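Local structure of acetone carboxylase alpha subunit (Xanthobacter autotrophicus Py2, 5M45) at residues 267-279 with 364-378. The protein forms the alpha subunit of acetone carboxylase, a large multi-chain enzyme assembly, and belongs to the hydantoinase B/oxoprolinase family. Residues are numbered along the deposited sequence; the frame is centred on the assembly and turned at random.
Sequences AVEHGRLGLQARI and LIPSEMINDGAAYGT. With AE4 (3,6,9,12,15-pentaoxaheptadecan-1-ol), chain P.
Arg278 and Glu368 form a salt bridge across the contact, NE lying 3.0 Å from OE2. The bond is bent (138° at the hydrogen) and reaches OE2 from above the carboxylate plane; the guanidinium and carboxylate planes stand 52° apart. At the other end, Asn371 ND2 donates to Ala267 O (3.0 Å), standing over the carbonyl plane on the face opposite Gly271 N, the helical donor to the same oxygen; ND2 also bonds Leu102 O. With chi1 at 63°, Asn371 CG sits between its own backbone N and carbonyl carbon, and OD1 turns back to accept from Gly373 N as a cap on the short, weakly bonded helical turn 373-376. A water bridges His270 O and Met369 N.

The contact lays the loop and turn 364-378, within the hydantoinase B/oxoprolinase region, along the long helix 257-282. Gly271 and Gly373 face each other where a CB would clash, and Gly373 CA makes a CA-H...O contact with Val268 O at 3.2 Å. Met369 CG lies over one face of the His270 ring in a CH-pi contact, while Tyr57 bonds His270 ND1. Leu275 splits its branches, CD1 meeting Ile365 CG2 (3.9 Å) and Leu364 CD1, CD2 touching Ala374 CB (4.0 Å). One face of the Tyr376 ring packs on 3,6,9,12,15-pentaoxaheptadecan-1-ol.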
loop_
_atom_site.group_PDB
_atom_site.type_symbol
_atom_site.label_atom_id
_atom_site.label_comp_id
_atom_site.label_asym_id
_atom_site.label_seq_id
_atom_site.Cartn_x
_atom_site.Cartn_y
_atom_site.Cartn_z
ATOM N N ALA A 267 26.671 -29.459 -0.842
ATOM C CA ALA A 267 25.459 -29.794 -1.619
ATOM C C ALA A 267 25.255 -28.818 -2.810
ATOM O O ALA A 267 24.791 -29.229 -3.872
ATOM C CB ALA A 267 24.209 -29.848 -0.724
ATOM N N VAL A 268 25.669 -27.557 -2.646
ATOM C CA VAL A 268 25.555 -26.560 -3.689
ATOM C C VAL A 268 26.565 -26.848 -4.817
ATOM O O VAL A 268 26.200 -26.892 -6.027
ATOM C CB VAL A 268 25.754 -25.119 -3.115
ATOM C CG1 VAL A 268 25.530 -24.075 -4.210
ATOM C CG2 VAL A 268 24.831 -24.827 -1.939
ATOM N N GLU A 269 27.824 -27.065 -4.456
ATOM C CA GLU A 269 28.848 -27.392 -5.477
ATOM C C GLU A 269 28.510 -28.713 -6.208
ATOM O O GLU A 269 28.727 -28.831 -7.411
ATOM C CB GLU A 269 30.261 -27.438 -4.866
ATOM C CG GLU A 269 31.384 -27.991 -5.750
ATOM C CD GLU A 269 31.624 -27.237 -7.057
ATOM O OE1 GLU A 269 31.050 -26.129 -7.274
ATOM O OE2 GLU A 269 32.432 -27.771 -7.891
ATOM N N HIS A 270 27.973 -29.685 -5.471
ATOM C CA HIS A 270 27.488 -30.949 -6.080
ATOM C C HIS A 270 26.426 -30.659 -7.180
ATOM O O HIS A 270 26.450 -31.243 -8.276
ATOM C CB HIS A 270 26.941 -31.834 -4.959
ATOM C CG HIS A 270 26.527 -33.215 -5.377
ATOM N ND1 HIS A 270 25.960 -34.099 -4.487
ATOM C CD2 HIS A 270 26.577 -33.861 -6.562
ATOM C CE1 HIS A 270 25.700 -35.235 -5.100
ATOM N NE2 HIS A 270 26.063 -35.123 -6.356
ATOM N N GLY A 271 25.489 -29.773 -6.870
ATOM C CA GLY A 271 24.533 -29.236 -7.870
ATOM C C GLY A 271 25.139 -28.647 -9.128
ATOM O O GLY A 271 24.679 -28.938 -10.234
ATOM N N ARG A 272 26.153 -27.792 -8.963
ATOM C CA ARG A 272 26.872 -27.204 -10.120
ATOM C C ARG A 272 27.532 -28.292 -10.967
ATOM O O ARG A 272 27.386 -28.297 -12.195
ATOM C CB ARG A 272 27.923 -26.172 -9.690
ATOM C CG ARG A 272 28.524 -25.356 -10.847
ATOM C CD ARG A 272 29.771 -24.586 -10.462
ATOM N NE ARG A 272 30.834 -25.517 -10.119
ATOM C CZ ARG A 272 31.592 -26.181 -10.997
ATOM N NH1 ARG A 272 31.463 -25.983 -12.320
ATOM N NH2 ARG A 272 32.511 -27.040 -10.562
ATOM N N LEU A 273 28.239 -29.197 -10.312
ATOM C CA LEU A 273 28.859 -30.359 -10.996
ATOM C C LEU A 273 27.848 -31.194 -11.807
ATOM O O LEU A 273 28.146 -31.636 -12.908
ATOM C CB LEU A 273 29.624 -31.278 -9.993
ATOM C CG LEU A 273 30.878 -30.632 -9.376
ATOM C CD1 LEU A 273 31.337 -31.412 -8.137
ATOM C CD2 LEU A 273 32.025 -30.493 -10.394
ATOM N N GLY A 274 26.674 -31.403 -11.235
ATOM C CA GLY A 274 25.547 -32.144 -11.872
ATOM C C GLY A 274 25.072 -31.477 -13.169
ATOM O O GLY A 274 24.874 -32.154 -14.189
ATOM N N LEU A 275 24.915 -30.149 -13.155
ATOM C CA LEU A 275 24.546 -29.429 -14.389
ATOM C C LEU A 275 25.607 -29.556 -15.486
ATOM O O LEU A 275 25.289 -29.846 -16.626
ATOM C CB LEU A 275 24.284 -27.946 -14.114
ATOM C CG LEU A 275 24.099 -27.080 -15.363
ATOM C CD1 LEU A 275 22.803 -27.478 -16.055
ATOM C CD2 LEU A 275 24.093 -25.605 -15.036
ATOM N N GLN A 276 26.858 -29.301 -15.124
ATOM C CA GLN A 276 27.979 -29.391 -16.067
ATOM C C GLN A 276 28.051 -30.791 -16.745
ATOM O O GLN A 276 28.197 -30.902 -17.968
ATOM C CB GLN A 276 29.270 -29.040 -15.350
ATOM C CG GLN A 276 30.494 -28.975 -16.238
ATOM C CD GLN A 276 31.774 -28.769 -15.424
ATOM O OE1 GLN A 276 31.965 -29.292 -14.293
ATOM N NE2 GLN A 276 32.648 -27.993 -15.969
ATOM N N ALA A 277 27.894 -31.832 -15.941
ATOM C CA ALA A 277 27.936 -33.200 -16.449
ATOM C C ALA A 277 26.761 -33.501 -17.375
ATOM O O ALA A 277 26.940 -34.132 -18.411
ATOM C CB ALA A 277 27.981 -34.221 -15.300
ATOM N N ARG A 278 25.563 -33.026 -17.003
ATOM C CA ARG A 278 24.370 -33.236 -17.825
ATOM C C ARG A 278 24.445 -32.497 -19.173
ATOM O O ARG A 278 24.055 -33.052 -20.209
ATOM C CB ARG A 278 23.098 -32.938 -17.031
ATOM C CG ARG A 278 22.740 -34.076 -16.060
ATOM C CD ARG A 278 22.003 -35.125 -16.856
ATOM N NE ARG A 278 21.653 -36.332 -16.127
ATOM C CZ ARG A 278 20.813 -37.273 -16.621
ATOM N NH1 ARG A 278 20.162 -37.128 -17.831
ATOM N NH2 ARG A 278 20.530 -38.320 -15.862
ATOM N N ILE A 279 24.988 -31.282 -19.159
ATOM C CA ILE A 279 25.219 -30.531 -20.393
ATOM C C ILE A 279 26.151 -31.310 -21.333
ATOM O O ILE A 279 25.843 -31.460 -22.503
ATOM C CB ILE A 279 25.727 -29.105 -20.117
ATOM C CG1 ILE A 279 24.560 -28.277 -19.583
ATOM C CG2 ILE A 279 26.284 -28.459 -21.387
ATOM C CD1 ILE A 279 24.974 -26.884 -19.144
ATOM N N LEU A 364 17.107 -30.732 -17.998
ATOM C CA LEU A 364 18.553 -31.020 -17.856
ATOM C C LEU A 364 18.908 -31.729 -16.555
ATOM O O LEU A 364 19.618 -32.736 -16.574
ATOM C CB LEU A 364 19.399 -29.731 -17.936
ATOM C CG LEU A 364 19.714 -29.203 -19.336
ATOM C CD1 LEU A 364 20.319 -27.831 -19.246
ATOM C CD2 LEU A 364 20.657 -30.126 -20.078
ATOM N N ILE A 365 18.397 -31.217 -15.436
ATOM C CA ILE A 365 18.791 -31.694 -14.091
ATOM C C ILE A 365 17.720 -32.356 -13.183
ATOM O O ILE A 365 17.908 -32.383 -11.973
ATOM C CB ILE A 365 19.500 -30.550 -13.300
ATOM C CG1 ILE A 365 18.543 -29.386 -13.008
ATOM C CG2 ILE A 365 20.763 -30.059 -14.029
ATOM C CD1 ILE A 365 19.164 -28.324 -12.108
ATOM N N PRO A 366 16.628 -32.927 -13.733
ATOM C CA PRO A 366 15.621 -33.503 -12.798
ATOM C C PRO A 366 16.122 -34.602 -11.839
ATOM O O PRO A 366 15.537 -34.780 -10.765
ATOM C CB PRO A 366 14.520 -34.047 -13.723
ATOM C CG PRO A 366 15.166 -34.209 -15.062
ATOM C CD PRO A 366 16.271 -33.165 -15.141
ATOM N N SER A 367 17.180 -35.315 -12.198
ATOM C CA SER A 367 17.738 -36.331 -11.272
ATOM C C SER A 367 19.082 -35.937 -10.618
ATOM O O SER A 367 19.737 -36.784 -10.022
ATOM C CB SER A 367 17.791 -37.736 -11.948
ATOM O OG SER A 367 18.612 -37.674 -13.050
ATOM N N GLU A 368 19.451 -34.653 -10.665
ATOM C CA GLU A 368 20.598 -34.150 -9.925
ATOM C C GLU A 368 20.112 -33.410 -8.673
ATOM O O GLU A 368 18.905 -33.385 -8.354
ATOM C CB GLU A 368 21.441 -33.214 -10.799
ATOM C CG GLU A 368 21.720 -33.674 -12.227
ATOM C CD GLU A 368 22.268 -35.061 -12.355
ATOM O OE1 GLU A 368 23.307 -35.346 -11.750
ATOM O OE2 GLU A 368 21.652 -35.854 -13.137
ATOM N N MET A 369 21.043 -32.806 -7.949
ATOM C CA MET A 369 20.675 -31.951 -6.806
ATOM C C MET A 369 19.888 -30.748 -7.326
ATOM O O MET A 369 20.346 -30.034 -8.244
ATOM C CB MET A 369 21.909 -31.465 -6.045
ATOM C CG MET A 369 22.752 -32.545 -5.359
ATOM S SD MET A 369 21.838 -33.319 -4.000
ATOM C CE MET A 369 22.108 -32.125 -2.708
ATOM N N ILE A 370 18.709 -30.517 -6.739
ATOM C CA ILE A 370 17.834 -29.397 -7.118
ATOM C C ILE A 370 18.039 -28.289 -6.047
ATOM O O ILE A 370 17.438 -28.320 -4.958
ATOM C CB ILE A 370 16.369 -29.857 -7.181
ATOM C CG1 ILE A 370 16.204 -31.073 -8.111
ATOM C CG2 ILE A 370 15.436 -28.714 -7.554
ATOM C CD1 ILE A 370 16.551 -30.825 -9.539
ATOM N N ASN A 371 18.925 -27.345 -6.381
ATOM C CA ASN A 371 19.322 -26.257 -5.512
ATOM C C ASN A 371 20.036 -25.164 -6.343
ATOM O O ASN A 371 20.015 -25.238 -7.577
ATOM C CB ASN A 371 20.149 -26.780 -4.321
ATOM C CG ASN A 371 21.472 -27.435 -4.726
ATOM O OD1 ASN A 371 22.050 -27.127 -5.768
ATOM N ND2 ASN A 371 21.975 -28.331 -3.875
ATOM N N ASP A 372 20.666 -24.180 -5.691
ATOM C CA ASP A 372 21.287 -23.051 -6.397
ATOM C C ASP A 372 22.568 -23.370 -7.181
ATOM O O ASP A 372 23.042 -22.513 -7.938
ATOM C CB ASP A 372 21.544 -21.875 -5.415
ATOM C CG ASP A 372 20.269 -21.160 -5.018
ATOM O OD1 ASP A 372 19.244 -21.247 -5.777
ATOM O OD2 ASP A 372 20.209 -20.509 -3.932
ATOM N N GLY A 373 23.114 -24.584 -7.031
ATOM C CA GLY A 373 24.327 -24.974 -7.755
ATOM C C GLY A 373 24.268 -24.715 -9.268
ATOM O O GLY A 373 25.220 -24.124 -9.851
ATOM N N ALA A 374 23.142 -25.107 -9.879
ATOM C CA ALA A 374 22.947 -24.910 -11.313
ATOM C C ALA A 374 22.906 -23.425 -11.746
ATOM O O ALA A 374 23.318 -23.093 -12.867
ATOM C CB ALA A 374 21.699 -25.659 -11.792
ATOM N N ALA A 375 22.475 -22.520 -10.872
ATOM C CA ALA A 375 22.575 -21.072 -11.191
ATOM C C ALA A 375 24.021 -20.616 -11.264
ATOM O O ALA A 375 24.367 -19.835 -12.154
ATOM C CB ALA A 375 21.821 -20.217 -10.180
ATOM N N TYR A 376 24.867 -21.093 -10.342
ATOM C CA TYR A 376 26.308 -20.798 -10.394
ATOM C C TYR A 376 26.976 -21.386 -11.667
ATOM O O TYR A 376 28.024 -20.899 -12.092
ATOM C CB TYR A 376 27.057 -21.246 -9.104
ATOM C CG TYR A 376 26.733 -20.397 -7.875
ATOM C CD1 TYR A 376 27.320 -19.144 -7.719
ATOM C CD2 TYR A 376 25.789 -20.794 -6.918
ATOM C CE1 TYR A 376 27.004 -18.340 -6.641
ATOM C CE2 TYR A 376 25.483 -20.001 -5.824
ATOM C CZ TYR A 376 26.088 -18.763 -5.689
ATOM O OH TYR A 376 25.774 -17.928 -4.637
ATOM N N GLY A 377 26.389 -22.407 -12.295
ATOM C CA GLY A 377 26.939 -22.984 -13.516
ATOM C C GLY A 377 26.405 -22.405 -14.816
ATOM O O GLY A 377 26.683 -22.943 -15.872
ATOM N N THR A 378 25.644 -21.312 -14.746
ATOM C CA THR A 378 25.042 -20.642 -15.919
ATOM C C THR A 378 25.416 -19.141 -15.928
ATOM O O THR A 378 25.408 -18.502 -14.888
ATOM C CB THR A 378 23.497 -20.782 -15.856
ATOM O OG1 THR A 378 23.117 -22.149 -15.673
ATOM C CG2 THR A 378 22.841 -20.242 -17.112
HETATM C C2 AE4 P . 31.460 -14.231 -13.804
HETATM C C3 AE4 P . 31.395 -13.781 -12.345
HETATM O O4 AE4 P . 31.197 -14.923 -11.506
HETATM C C5 AE4 P . 31.554 -14.749 -10.126
HETATM C C6 AE4 P . 30.709 -15.663 -9.230
HETATM O O7 AE4 P . 29.749 -14.935 -8.447
HETATM C C8 AE4 P . 28.662 -14.424 -9.232
HETATM C C9 AE4 P . 27.746 -13.602 -8.343
HETATM C C11 AE4 P . 25.518 -14.449 -8.686
HETATM O O10 AE4 P . 26.687 -14.436 -7.871
HETATM C C12 AE4 P . 25.059 -15.886 -8.864
HETATM O O13 AE4 P . 24.221 -16.284 -7.778
HETATM C C14 AE4 P . 23.329 -17.328 -8.149
HETATM C C15 AE4 P . 22.603 -17.853 -6.915
HETATM O O16 AE4 P . 21.643 -16.877 -6.509
HETATM C C17 AE4 P . 20.315 -17.136 -6.948
HETATM C C18 AE4 P . 19.402 -16.117 -6.277
HETATM O O19 AE4 P . 19.534 -16.216 -4.840
HETATM O O HOH W 1 23.914 -32.747 -8.654
HETATM O O HOH W 2 21.783 -29.565 -10.504
HETATM O O HOH W 3 21.993 -38.157 -13.731
#